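Local structure of endo-1,4-beta-mannanase (Eisenia fetida, 5Y6T) at residues I55-K59 against V105-V111; M24-N28 against Q341-L345; D37-G41 against D90-M95; F298-G302 against D333-S337; V164-P168 against F207-T212. The protein probably hydrolyses internal beta-1,4-mannosidic linkages in mannan polysaccharides, as an endo-acting glycoside hydrolase of family GH5 linked with cold adaptation. All blocks are in the same frame, centred on the assembly; numbering follows the deposited sequence.

From the N terminus, the first barrel strand carries M24-N28, whose partner Q341-L345 lies on the last helix; contact 2 therefore closes a loop that spans nearly the whole chain and holds the other four contacts inside it. Contacts 3 and 1 cross: D37-G41 leads into helix 42-60 and I55-K59 forms its last turns, and their partners lie in the same order at the two ends of helix 95-108, D90-M95 leading in and V105-V111 running out. Contact 5 then ties strand 165-166 to helix 201-218, in series with both. Contact 4 joins two late beta-alpha loops and touches contact 2, through Q341 NE2 and D336 O. Contacts 1 and 2 also touch, at I58.

Contact 1. Residues I55-K59 against V105-V111; sequences IVRIK and VAYANNV
K59 reaches across to N109 and N110 at the end of helix 95-108. CB rests 3.8 Å from V111 CG2. With CG anti to the backbone N (chi1 179°), the chain runs past the carbonyl oxygen of N109: CG lies 3.2 Å from N109 O, and CD comes to 3.1 Å from N109 O. Bends at chi2 and chi3 then turn the tip: NZ donates to a water at 2.8 Å and to the backbone O of G63. The same water donates to N110 O, but at 2.5 Å the distance is so short that its exact placement is doubtful. One turn earlier, I55 inserts its two branches separately. CD1 lies against V105 CG1 at 3.8 Å and near A106 CB, while CG2 sits 3.8 Å from N109 CB. The N109 amide stays close to its own helix because ND2 bonds V105 O at 2.9 Å and 169°, nearly in the amide plane; V56 CG2 touches both OD1 and ND2 of that amide. N110, at positive phi, is the C-prime residue of the Schellman motif that ends the helix, with V111 N bonded to A106 O. The end of helix 42-60 thus packs on the last turn of helix 95-108 and the loop after it, on the outside of the barrel, where I55 and V111 both touch L66 of strand 65-72.

Contact 2. Residues M24-N28 against Q341-L345; sequences MSGMN and QAQGL
Between G26 and L345, whose CA atoms lie 6.5 Å apart, the strand M24-N28 and the helix Q341-L345 run almost antiparallel: the axes of these short segments make 170° between their N-to-C directions and come within 8.6 Å of each other. No direct hydrogen bond crosses this interface, and apolar groups carry most of it. M27 makes the longest reach. Its chain is extended beyond CG (chi2 -172°, chi3 -163°), which carries the methyl CE up to the helix backbone, 3.5 Å from Q341 CB and close to A342 N. The same methyl lies 3.7 Å from L345 CD1, and is thereby set among atoms spaced along one turn of the helix. Further back along the chain, M27 SD passes Q341 OE1 at 3.8 Å. The Q341 amide has its polar partners elsewhere: OE1 accepts from S325 OG, while NE2 donates to Q327 O and S337 O. L345 uses its second methyl on the strand, with CD2 3.5 Å from S25 OG and lying over the backbone, close to G26 N and CA. A water supplies the polar link, accepting from S25 OG at 2.8 Å and donating to L345 O at 2.7 Å. In the barrel, helix 338-348 here covers the first strand, 20-28, at the seam where that strand pairs with the last, 322-325; F312 of helix 308-317 touches both S25 and L345, and A342 meets E61 just past helix 42-60.

Contact 3. Residues D37-G41 against D90-M95; sequences DFGNG and DAQNTM
The type I turn D90-N93, in the long beta-alpha connection that leads into helix 95-108, takes hold of N40 in the connection before helix 42-60. The D90 carboxylate does most of the gripping. N40 N donates to D90 OD2 at 2.7 Å and a nearly straight 172°, coming from above the carboxylate plane. T94 N reaches the same oxygen through its syn lone pair at 2.8 Å, while M95 N bonds D90 OD1 at 3.0 Å. One side chain thereby fixes its own loop and the neighbouring one together. Chi1 of 63° sets the D90 carboxylate between its backbone N and carbonyl carbon, within reach of the nitrogens of N40, T94 and M95. In return, N40 OD1 approaches A91 N at 2.8 Å, a weak bond because its angle is poor, and N40 ND2 shares a water with that nitrogen. Further along, G41 N donates to T94 OG1 at 3.0 Å; this hydroxyl is also bonded to D98 OD2, which accepts from G39 N as well. The Q92 amide lies flat over the face of the N40-G41 peptide, with NE2 3.4 Å from N40 C. F38 CB touches M95 CG at 4.1 Å. G41 is the N-cap residue of helix 42-60, so the bonds fasten two successive beta-alpha loops of a (beta/alpha)8 barrel at the entrances of their helices.

Contact 4. Residues F298-G302 against D333-S337; sequences FSQSG and DNADS
D336 points both carboxylate oxygens at the peptide nitrogens of Q300 and S301, and S299 beside them forms an ST motif; the two segments are beta-alpha loops following strands 293-297 and 322-325 of the barrel. With CG anti to its carbonyl carbon (chi1 -69°), D336 sends the group across to grip two successive N-H groups as a fork: Q300 N bonds OD2 at 2.7 Å and S301 N bonds OD1 at 2.7 Å, each through the syn lone pair. The S301 hydroxyl adds a third bond to OD1 at 2.8 Å, from 38° above the carboxylate plane. Three bonds spread over both oxygens restrict the rotation of this buried group, and would probably favour its ionised form. S299, whose CB also touches D336 OD2, works through its hydroxyl. With chi1 of 67° its OG lies between the backbone N and the carbonyl carbon, from where it donates to N334 O at 2.6 Å and accepts from G302 N at 2.8 Å, closing the ST motif. Next to D336, S337 caps helix 338-348 through T340 N, and Q300 OE1 accepts from I308 N at the start of helix 308-317. N334 OD1 rests 3.5 Å from G302 CA.

Contact 5. Residues V164-P168 against F207-T212; sequences VMNEP and FINKQT
One face of the F207 ring is covered by Q211 NE2, 3.0 Å above the plane and over its centre, while M165 CE and V164 CG1 approach the ring obliquely; the W118 ring also meets it, with the planes at about 50°. M165 CE comes to 3.4 Å from F207 CE2, put there by a chain that runs out extended and bends only at chi3. The Q211 amide is held by a bond from NE2 to F207 O at 3.0 Å, above the carbonyl plane and from the opposite face to Q211 N; its OE1 accepts from W118 NE1. Helix 201-218 packs here on the fourth barrel strand through V164 and M165, just before N166-E167-P168, which matches the Asn-Glu-Pro motif that in GH5 enzymes carries the acid/base glutamate; a bound Tris molecule, probably from the crystallisation liquor, is hydrogen-bonded to N166 and E167. V164 forks into the helix, CG1 at 3.5 Å from Q211 NE2 and CG2 at 3.6 Å from T212 OG1. That hydroxyl donates to I208 O at 2.8 Å, and a water accepting from V164 N makes a weak bond to it. P168 CG touches I208 CD1 at 3.9 Å, and both residues also pack on L226 of strand 223-228.

Contact 1. Residues I55-K59 against V105-V111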
# COMPACT_ATOMS: atom_id res chain seq x y z
N ILE A 55 1.36 -3.78 -16.69
CA ILE A 55 0.95 -2.37 -16.84
C ILE A 55 0.08 -2.20 -18.05
O ILE A 55 -1.01 -1.59 -18.03
CB ILE A 55 2.17 -1.48 -17.03
CG1 ILE A 55 3.00 -1.33 -15.76
CG2 ILE A 55 1.74 -0.08 -17.43
CD1 ILE A 55 4.32 -0.64 -15.99
N VAL A 56 0.57 -2.74 -19.16
CA VAL A 56 -0.21 -2.68 -20.40
C VAL A 56 -1.62 -3.33 -20.32
O VAL A 56 -2.63 -2.70 -20.75
CB VAL A 56 0.61 -3.24 -21.62
CG1 VAL A 56 -0.24 -3.15 -22.88
CG2 VAL A 56 1.91 -2.41 -21.83
N ARG A 57 -1.68 -4.53 -19.78
CA ARG A 57 -2.90 -5.32 -19.67
C ARG A 57 -3.88 -4.67 -18.71
O ARG A 57 -5.06 -4.61 -19.01
CB ARG A 57 -2.57 -6.73 -19.29
CG ARG A 57 -1.81 -7.43 -20.42
CD ARG A 57 -1.91 -8.93 -20.36
NE ARG A 57 -1.20 -9.53 -19.25
CZ ARG A 57 -1.73 -10.33 -18.34
NH1 ARG A 57 -3.01 -10.62 -18.36
NH2 ARG A 57 -0.96 -10.85 -17.40
N ILE A 58 -3.36 -4.07 -17.63
CA ILE A 58 -4.24 -3.33 -16.72
C ILE A 58 -4.87 -2.13 -17.41
O ILE A 58 -6.10 -1.95 -17.33
CB ILE A 58 -3.48 -2.96 -15.42
CG1 ILE A 58 -3.26 -4.23 -14.60
CG2 ILE A 58 -4.25 -1.87 -14.67
CD1 ILE A 58 -2.32 -4.10 -13.44
N LYS A 59 -4.07 -1.33 -18.10
CA LYS A 59 -4.59 -0.18 -18.78
C LYS A 59 -5.59 -0.60 -19.84
O LYS A 59 -6.60 0.06 -20.05
CB LYS A 59 -3.49 0.73 -19.32
CG LYS A 59 -4.02 1.96 -20.07
CD LYS A 59 -4.66 2.96 -19.08
CE LYS A 59 -6.17 3.13 -19.21
NZ LYS A 59 -6.75 3.97 -18.10
N VAL A 105 7.42 3.07 -18.16
CA VAL A 105 6.36 2.32 -18.87
C VAL A 105 4.97 2.70 -18.34
O VAL A 105 4.03 2.91 -19.10
CB VAL A 105 6.64 0.84 -18.86
CG1 VAL A 105 5.52 0.09 -19.52
CG2 VAL A 105 7.91 0.58 -19.70
N ALA A 106 4.87 2.85 -17.01
CA ALA A 106 3.58 3.24 -16.43
C ALA A 106 3.17 4.60 -16.96
O ALA A 106 1.98 4.79 -17.30
CB ALA A 106 3.68 3.24 -14.91
N TYR A 107 4.11 5.54 -17.07
CA TYR A 107 3.76 6.87 -17.58
C TYR A 107 3.26 6.81 -19.02
O TYR A 107 2.25 7.42 -19.37
CB TYR A 107 4.98 7.76 -17.45
CG TYR A 107 4.82 9.13 -18.04
CD1 TYR A 107 3.98 10.04 -17.49
CD2 TYR A 107 5.64 9.54 -19.09
CE1 TYR A 107 3.85 11.34 -18.02
CE2 TYR A 107 5.52 10.84 -19.64
CZ TYR A 107 4.63 11.72 -19.08
OH TYR A 107 4.48 12.99 -19.61
N ALA A 108 3.94 6.02 -19.82
CA ALA A 108 3.59 5.84 -21.23
C ALA A 108 2.19 5.24 -21.39
O ALA A 108 1.51 5.45 -22.39
CB ALA A 108 4.61 4.97 -21.92
N ASN A 109 1.74 4.51 -20.37
CA ASN A 109 0.40 3.92 -20.36
C ASN A 109 -0.64 4.55 -19.47
O ASN A 109 -1.72 4.03 -19.28
CB ASN A 109 0.62 2.46 -20.02
CG ASN A 109 1.24 1.70 -21.17
OD1 ASN A 109 0.51 1.26 -22.04
ND2 ASN A 109 2.55 1.49 -21.15
N ASN A 110 -0.32 5.71 -18.92
CA ASN A 110 -1.21 6.44 -18.04
C ASN A 110 -1.70 5.65 -16.80
O ASN A 110 -2.89 5.64 -16.48
CB ASN A 110 -2.39 7.02 -18.78
CG ASN A 110 -1.95 8.05 -19.80
OD1 ASN A 110 -1.33 9.08 -19.44
ND2 ASN A 110 -2.27 7.80 -21.08
N VAL A 111 -0.77 4.92 -16.22
CA VAL A 111 -1.02 4.12 -15.01
C VAL A 111 -0.15 4.65 -13.86
O VAL A 111 1.05 4.86 -14.01
CB VAL A 111 -0.64 2.67 -15.28
CG1 VAL A 111 -0.64 1.81 -14.05
CG2 VAL A 111 -1.55 2.09 -16.35
O HOH W 1 -5.32 6.16 -17.00

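Contact 2. Residues M24-N28 against Q341-L345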
# COMPACT_ATOMS: atom_id res chain seq x y z
N MET A 24 -8.55 5.64 -7.86
CA MET A 24 -7.55 4.69 -8.31
C MET A 24 -8.20 3.32 -8.49
O MET A 24 -8.52 2.62 -7.52
CB MET A 24 -6.42 4.57 -7.25
CG MET A 24 -5.71 5.87 -6.96
SD MET A 24 -4.73 6.50 -8.33
CE MET A 24 -5.90 7.63 -9.11
N SER A 25 -8.37 2.91 -9.74
CA SER A 25 -8.97 1.64 -10.08
C SER A 25 -7.94 0.72 -10.71
O SER A 25 -7.36 1.10 -11.68
CB SER A 25 -10.13 1.82 -11.04
OG SER A 25 -10.72 0.60 -11.43
N GLY A 26 -7.64 -0.40 -10.10
CA GLY A 26 -6.57 -1.22 -10.61
C GLY A 26 -6.37 -2.49 -9.84
O GLY A 26 -7.30 -3.01 -9.26
N MET A 27 -5.18 -3.06 -9.97
CA MET A 27 -4.87 -4.33 -9.31
C MET A 27 -3.61 -4.23 -8.51
O MET A 27 -2.66 -3.53 -8.90
CB MET A 27 -4.68 -5.46 -10.37
CG MET A 27 -5.86 -5.64 -11.28
SD MET A 27 -5.57 -7.14 -12.30
CE MET A 27 -6.76 -6.92 -13.62
N ASN A 28 -3.59 -4.98 -7.41
CA ASN A 28 -2.36 -5.35 -6.84
C ASN A 28 -1.67 -6.29 -7.83
O ASN A 28 -2.34 -7.20 -8.34
CB ASN A 28 -2.55 -6.11 -5.54
CG ASN A 28 -3.01 -5.25 -4.41
OD1 ASN A 28 -2.20 -4.77 -3.64
ND2 ASN A 28 -4.33 -5.13 -4.25
N GLN A 341 -10.62 -10.09 -12.37
CA GLN A 341 -10.33 -8.72 -11.94
C GLN A 341 -10.55 -7.72 -13.08
O GLN A 341 -11.07 -6.60 -12.83
CB GLN A 341 -8.91 -8.61 -11.41
CG GLN A 341 -8.76 -9.42 -10.12
CD GLN A 341 -7.32 -9.67 -9.71
OE1 GLN A 341 -6.71 -8.82 -9.11
NE2 GLN A 341 -6.77 -10.77 -10.15
N ALA A 342 -10.15 -8.09 -14.29
CA ALA A 342 -10.39 -7.25 -15.46
C ALA A 342 -11.88 -6.86 -15.53
O ALA A 342 -12.16 -5.80 -15.97
CB ALA A 342 -9.97 -7.93 -16.75
N GLN A 343 -12.82 -7.74 -15.17
CA GLN A 343 -14.27 -7.37 -15.28
C GLN A 343 -14.58 -6.16 -14.42
O GLN A 343 -15.39 -5.31 -14.75
CB GLN A 343 -15.18 -8.53 -14.95
CG GLN A 343 -14.98 -9.75 -15.84
CD GLN A 343 -15.92 -10.88 -15.34
OE1 GLN A 343 -15.75 -11.40 -14.25
NE2 GLN A 343 -16.94 -11.15 -16.09
N GLY A 344 -13.97 -6.10 -13.25
CA GLY A 344 -14.17 -4.92 -12.43
C GLY A 344 -13.57 -3.68 -12.96
O GLY A 344 -14.19 -2.64 -12.85
N LEU A 345 -12.36 -3.78 -13.54
CA LEU A 345 -11.75 -2.64 -14.19
C LEU A 345 -12.65 -2.18 -15.34
O LEU A 345 -12.91 -0.99 -15.50
CB LEU A 345 -10.36 -2.93 -14.69
CG LEU A 345 -9.38 -3.43 -13.61
CD1 LEU A 345 -8.04 -3.53 -14.28
CD2 LEU A 345 -9.37 -2.47 -12.45
O HOH W 2 -11.35 0.81 -14.14

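Contact 3. Residues D37-G41 against D90-M95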
# COMPACT_ATOMS: atom_id res chain seq x y z
N ASP A 37 11.75 -8.83 -7.63
CA ASP A 37 11.39 -8.19 -8.88
C ASP A 37 12.30 -7.03 -9.27
O ASP A 37 12.49 -6.74 -10.45
CB ASP A 37 9.95 -7.69 -8.77
CG ASP A 37 8.95 -8.82 -8.91
OD1 ASP A 37 9.15 -9.65 -9.82
OD2 ASP A 37 7.95 -8.86 -8.20
N PHE A 38 12.74 -6.30 -8.27
CA PHE A 38 13.59 -5.13 -8.43
C PHE A 38 14.89 -5.29 -7.68
O PHE A 38 14.91 -5.80 -6.57
CB PHE A 38 12.80 -3.89 -7.94
CG PHE A 38 11.49 -3.71 -8.65
CD1 PHE A 38 11.38 -3.08 -9.86
CD2 PHE A 38 10.31 -4.17 -8.05
CE1 PHE A 38 10.17 -2.94 -10.50
CE2 PHE A 38 9.09 -3.99 -8.66
CZ PHE A 38 8.99 -3.39 -9.87
N GLY A 39 15.97 -4.78 -8.24
CA GLY A 39 17.24 -4.95 -7.57
C GLY A 39 17.97 -6.22 -8.06
O GLY A 39 17.37 -7.14 -8.67
N ASN A 40 19.27 -6.22 -7.82
CA ASN A 40 20.16 -7.38 -8.15
C ASN A 40 20.04 -7.82 -9.60
O ASN A 40 20.18 -9.00 -9.92
CB ASN A 40 19.99 -8.48 -7.13
CG ASN A 40 20.41 -8.04 -5.74
OD1 ASN A 40 21.37 -7.27 -5.59
ND2 ASN A 40 19.74 -8.56 -4.71
N GLY A 41 19.82 -6.84 -10.48
CA GLY A 41 19.72 -7.05 -11.95
C GLY A 41 18.56 -7.94 -12.41
O GLY A 41 18.52 -8.37 -13.58
N ASP A 90 20.16 -2.66 -2.89
CA ASP A 90 20.42 -4.01 -3.39
C ASP A 90 21.90 -4.12 -3.69
O ASP A 90 22.57 -3.09 -3.82
CB ASP A 90 19.61 -4.36 -4.61
CG ASP A 90 19.92 -3.47 -5.80
OD1 ASP A 90 19.57 -2.27 -5.72
OD2 ASP A 90 20.52 -3.98 -6.85
N ALA A 91 22.40 -5.36 -3.78
CA ALA A 91 23.86 -5.58 -4.01
C ALA A 91 24.40 -4.95 -5.26
O ALA A 91 25.56 -4.59 -5.27
CB ALA A 91 24.24 -7.07 -4.00
N GLN A 92 23.61 -4.86 -6.33
CA GLN A 92 24.09 -4.38 -7.59
C GLN A 92 23.68 -2.94 -7.87
O GLN A 92 23.93 -2.43 -8.97
CB GLN A 92 23.59 -5.31 -8.70
CG GLN A 92 24.21 -6.68 -8.65
CD GLN A 92 23.54 -7.70 -9.54
OE1 GLN A 92 23.48 -8.86 -9.19
NE2 GLN A 92 23.17 -7.29 -10.73
N ASN A 93 23.02 -2.31 -6.90
CA ASN A 93 22.46 -0.96 -7.03
C ASN A 93 21.64 -0.83 -8.33
O ASN A 93 21.65 0.22 -9.00
CB ASN A 93 23.57 0.09 -6.92
CG ASN A 93 23.02 1.51 -6.79
OD1 ASN A 93 21.98 1.73 -6.13
ND2 ASN A 93 23.67 2.46 -7.48
N THR A 94 20.83 -1.85 -8.63
CA THR A 94 19.87 -1.68 -9.76
C THR A 94 18.43 -1.28 -9.40
O THR A 94 17.65 -0.91 -10.29
CB THR A 94 19.80 -2.88 -10.69
OG1 THR A 94 19.04 -3.94 -10.13
CG2 THR A 94 21.26 -3.32 -11.09
N MET A 95 18.09 -1.35 -8.14
CA MET A 95 16.69 -1.14 -7.77
C MET A 95 16.14 0.14 -8.32
O MET A 95 15.05 0.20 -8.84
CB MET A 95 16.49 -1.24 -6.27
CG MET A 95 15.01 -1.17 -5.89
SD MET A 95 14.76 -1.37 -4.16
CE MET A 95 15.09 -3.16 -4.05
O HOH W 3 20.38 -7.06 -2.10

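Contact 4. Residues F298-G302 against D333-S337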
# COMPACT_ATOMS: atom_id res chain seq x y z
N PHE A 298 -9.05 -6.64 -2.06
CA PHE A 298 -10.27 -7.46 -1.93
C PHE A 298 -10.26 -8.40 -3.10
O PHE A 298 -9.52 -8.22 -4.05
CB PHE A 298 -11.54 -6.60 -1.99
CG PHE A 298 -11.67 -5.78 -3.23
CD1 PHE A 298 -11.01 -4.56 -3.40
CD2 PHE A 298 -12.32 -6.28 -4.33
CE1 PHE A 298 -11.13 -3.83 -4.58
CE2 PHE A 298 -12.39 -5.58 -5.51
CZ PHE A 298 -11.77 -4.39 -5.67
N SER A 299 -11.16 -9.39 -3.09
CA SER A 299 -11.24 -10.24 -4.27
C SER A 299 -12.62 -10.91 -4.23
O SER A 299 -13.29 -10.94 -3.18
CB SER A 299 -10.15 -11.28 -4.26
OG SER A 299 -10.30 -12.22 -3.23
N GLN A 300 -13.05 -11.38 -5.40
CA GLN A 300 -14.28 -12.10 -5.51
C GLN A 300 -14.14 -13.45 -4.76
O GLN A 300 -15.03 -13.88 -3.97
CB GLN A 300 -14.64 -12.26 -6.99
CG GLN A 300 -16.01 -12.95 -7.20
CD GLN A 300 -16.28 -13.07 -8.67
OE1 GLN A 300 -16.62 -12.09 -9.31
NE2 GLN A 300 -16.10 -14.25 -9.22
N SER A 301 -13.05 -14.13 -5.04
CA SER A 301 -12.76 -15.42 -4.38
C SER A 301 -12.64 -15.27 -2.88
O SER A 301 -12.96 -16.21 -2.12
CB SER A 301 -11.52 -16.12 -4.92
OG SER A 301 -10.37 -15.31 -4.91
N GLY A 302 -12.13 -14.12 -2.45
CA GLY A 302 -12.03 -13.85 -1.03
C GLY A 302 -13.15 -13.04 -0.50
O GLY A 302 -13.01 -12.36 0.53
N ASP A 333 -3.93 -18.03 -2.13
CA ASP A 333 -5.20 -18.01 -1.47
C ASP A 333 -5.78 -16.59 -1.64
O ASP A 333 -5.07 -15.55 -1.54
CB ASP A 333 -5.03 -18.40 0.02
CG ASP A 333 -4.61 -19.92 0.19
OD1 ASP A 333 -4.73 -20.71 -0.80
OD2 ASP A 333 -4.19 -20.33 1.29
N ASN A 334 -7.08 -16.61 -1.92
CA ASN A 334 -7.87 -15.43 -2.09
C ASN A 334 -7.49 -14.54 -3.28
O ASN A 334 -7.96 -13.43 -3.37
CB ASN A 334 -7.95 -14.67 -0.82
CG ASN A 334 -8.89 -15.31 0.19
OD1 ASN A 334 -9.68 -16.26 -0.11
ND2 ASN A 334 -8.89 -14.75 1.36
N ALA A 335 -6.72 -15.06 -4.23
CA ALA A 335 -6.47 -14.35 -5.43
C ALA A 335 -7.48 -14.77 -6.50
O ALA A 335 -7.69 -15.98 -6.76
CB ALA A 335 -5.05 -14.58 -5.89
N ASP A 336 -8.08 -13.78 -7.14
CA ASP A 336 -8.80 -13.99 -8.38
C ASP A 336 -7.90 -14.17 -9.57
O ASP A 336 -6.72 -13.76 -9.57
CB ASP A 336 -9.70 -12.76 -8.61
CG ASP A 336 -10.83 -12.67 -7.65
OD1 ASP A 336 -11.22 -13.70 -6.98
OD2 ASP A 336 -11.38 -11.54 -7.53
N SER A 337 -8.42 -14.72 -10.64
CA SER A 337 -7.74 -14.65 -11.90
C SER A 337 -7.64 -13.19 -12.42
O SER A 337 -8.48 -12.34 -12.05
CB SER A 337 -8.47 -15.52 -12.96
OG SER A 337 -9.68 -14.90 -13.32

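Contact 5. Residues V164-P168 against F207-T212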
# COMPACT_ATOMS: atom_id res chain seq x y z
N VAL A 164 4.83 2.23 3.29
CA VAL A 164 5.89 1.61 4.04
C VAL A 164 5.74 0.13 4.21
O VAL A 164 6.74 -0.57 4.14
CB VAL A 164 6.19 2.36 5.40
CG1 VAL A 164 7.18 1.58 6.27
CG2 VAL A 164 6.71 3.76 5.08
N MET A 165 4.56 -0.29 4.63
CA MET A 165 4.34 -1.68 5.02
C MET A 165 2.97 -2.20 4.71
O MET A 165 1.97 -1.61 5.12
CB MET A 165 4.65 -1.87 6.49
CG MET A 165 4.58 -3.33 6.88
SD MET A 165 4.76 -3.61 8.66
CE MET A 165 6.47 -3.13 8.97
N ASN A 166 2.89 -3.30 3.98
CA ASN A 166 1.64 -4.01 3.83
C ASN A 166 1.18 -4.68 5.12
O ASN A 166 1.94 -5.46 5.65
CB ASN A 166 1.79 -5.08 2.78
CG ASN A 166 0.53 -5.90 2.65
OD1 ASN A 166 -0.50 -5.39 2.22
ND2 ASN A 166 0.63 -7.20 2.99
N GLU A 167 -0.05 -4.41 5.56
CA GLU A 167 -0.65 -5.15 6.71
C GLU A 167 0.30 -5.30 7.91
O GLU A 167 0.63 -6.40 8.31
CB GLU A 167 -1.15 -6.50 6.22
CG GLU A 167 -2.24 -6.33 5.15
CD GLU A 167 -2.92 -7.62 4.72
OE1 GLU A 167 -2.46 -8.73 5.15
OE2 GLU A 167 -3.93 -7.50 3.99
N PRO A 168 0.65 -4.21 8.58
CA PRO A 168 1.44 -4.31 9.80
C PRO A 168 0.81 -5.18 10.83
O PRO A 168 1.50 -5.73 11.69
CB PRO A 168 1.52 -2.87 10.30
CG PRO A 168 1.25 -2.01 9.10
CD PRO A 168 0.30 -2.80 8.27
N PHE A 207 8.38 2.66 13.18
CA PHE A 207 9.02 2.21 11.92
C PHE A 207 8.35 2.93 10.74
O PHE A 207 9.02 3.48 9.88
CB PHE A 207 8.92 0.67 11.85
CG PHE A 207 9.56 0.00 10.65
CD1 PHE A 207 10.94 -0.17 10.59
CD2 PHE A 207 8.79 -0.56 9.68
CE1 PHE A 207 11.51 -0.89 9.58
CE2 PHE A 207 9.36 -1.32 8.66
CZ PHE A 207 10.74 -1.43 8.59
N ILE A 208 7.03 2.98 10.78
CA ILE A 208 6.26 3.62 9.77
C ILE A 208 6.47 5.14 9.78
O ILE A 208 6.63 5.77 8.69
CB ILE A 208 4.75 3.23 9.86
CG1 ILE A 208 4.62 1.72 9.52
CG2 ILE A 208 3.90 4.06 8.92
CD1 ILE A 208 3.37 1.12 10.11
N ASN A 209 6.32 5.75 10.93
CA ASN A 209 6.45 7.18 11.08
C ASN A 209 7.80 7.67 10.53
O ASN A 209 7.86 8.63 9.77
CB ASN A 209 6.32 7.54 12.56
CG ASN A 209 6.64 9.04 12.85
OD1 ASN A 209 7.57 9.33 13.58
ND2 ASN A 209 5.85 9.96 12.27
N LYS A 210 8.88 7.00 10.94
CA LYS A 210 10.23 7.46 10.55
C LYS A 210 10.47 7.34 9.08
O LYS A 210 11.06 8.25 8.46
CB LYS A 210 11.35 6.80 11.39
CG LYS A 210 11.24 7.11 12.88
CD LYS A 210 12.20 6.29 13.76
CE LYS A 210 12.14 6.63 15.26
NZ LYS A 210 12.71 7.93 15.65
N GLN A 211 10.09 6.21 8.50
CA GLN A 211 10.24 6.06 7.04
C GLN A 211 9.33 6.95 6.22
O GLN A 211 9.76 7.51 5.22
CB GLN A 211 10.10 4.62 6.61
CG GLN A 211 11.25 3.77 7.09
CD GLN A 211 10.96 2.32 6.86
OE1 GLN A 211 11.25 1.78 5.77
NE2 GLN A 211 10.34 1.67 7.84
N THR A 212 8.13 7.20 6.72
CA THR A 212 7.22 8.10 6.03
C THR A 212 7.82 9.51 6.01
O THR A 212 7.81 10.18 4.97
CB THR A 212 5.79 8.07 6.62
OG1 THR A 212 5.20 6.76 6.44
CG2 THR A 212 4.89 9.04 5.93
O HOH W 4 3.54 4.23 5.11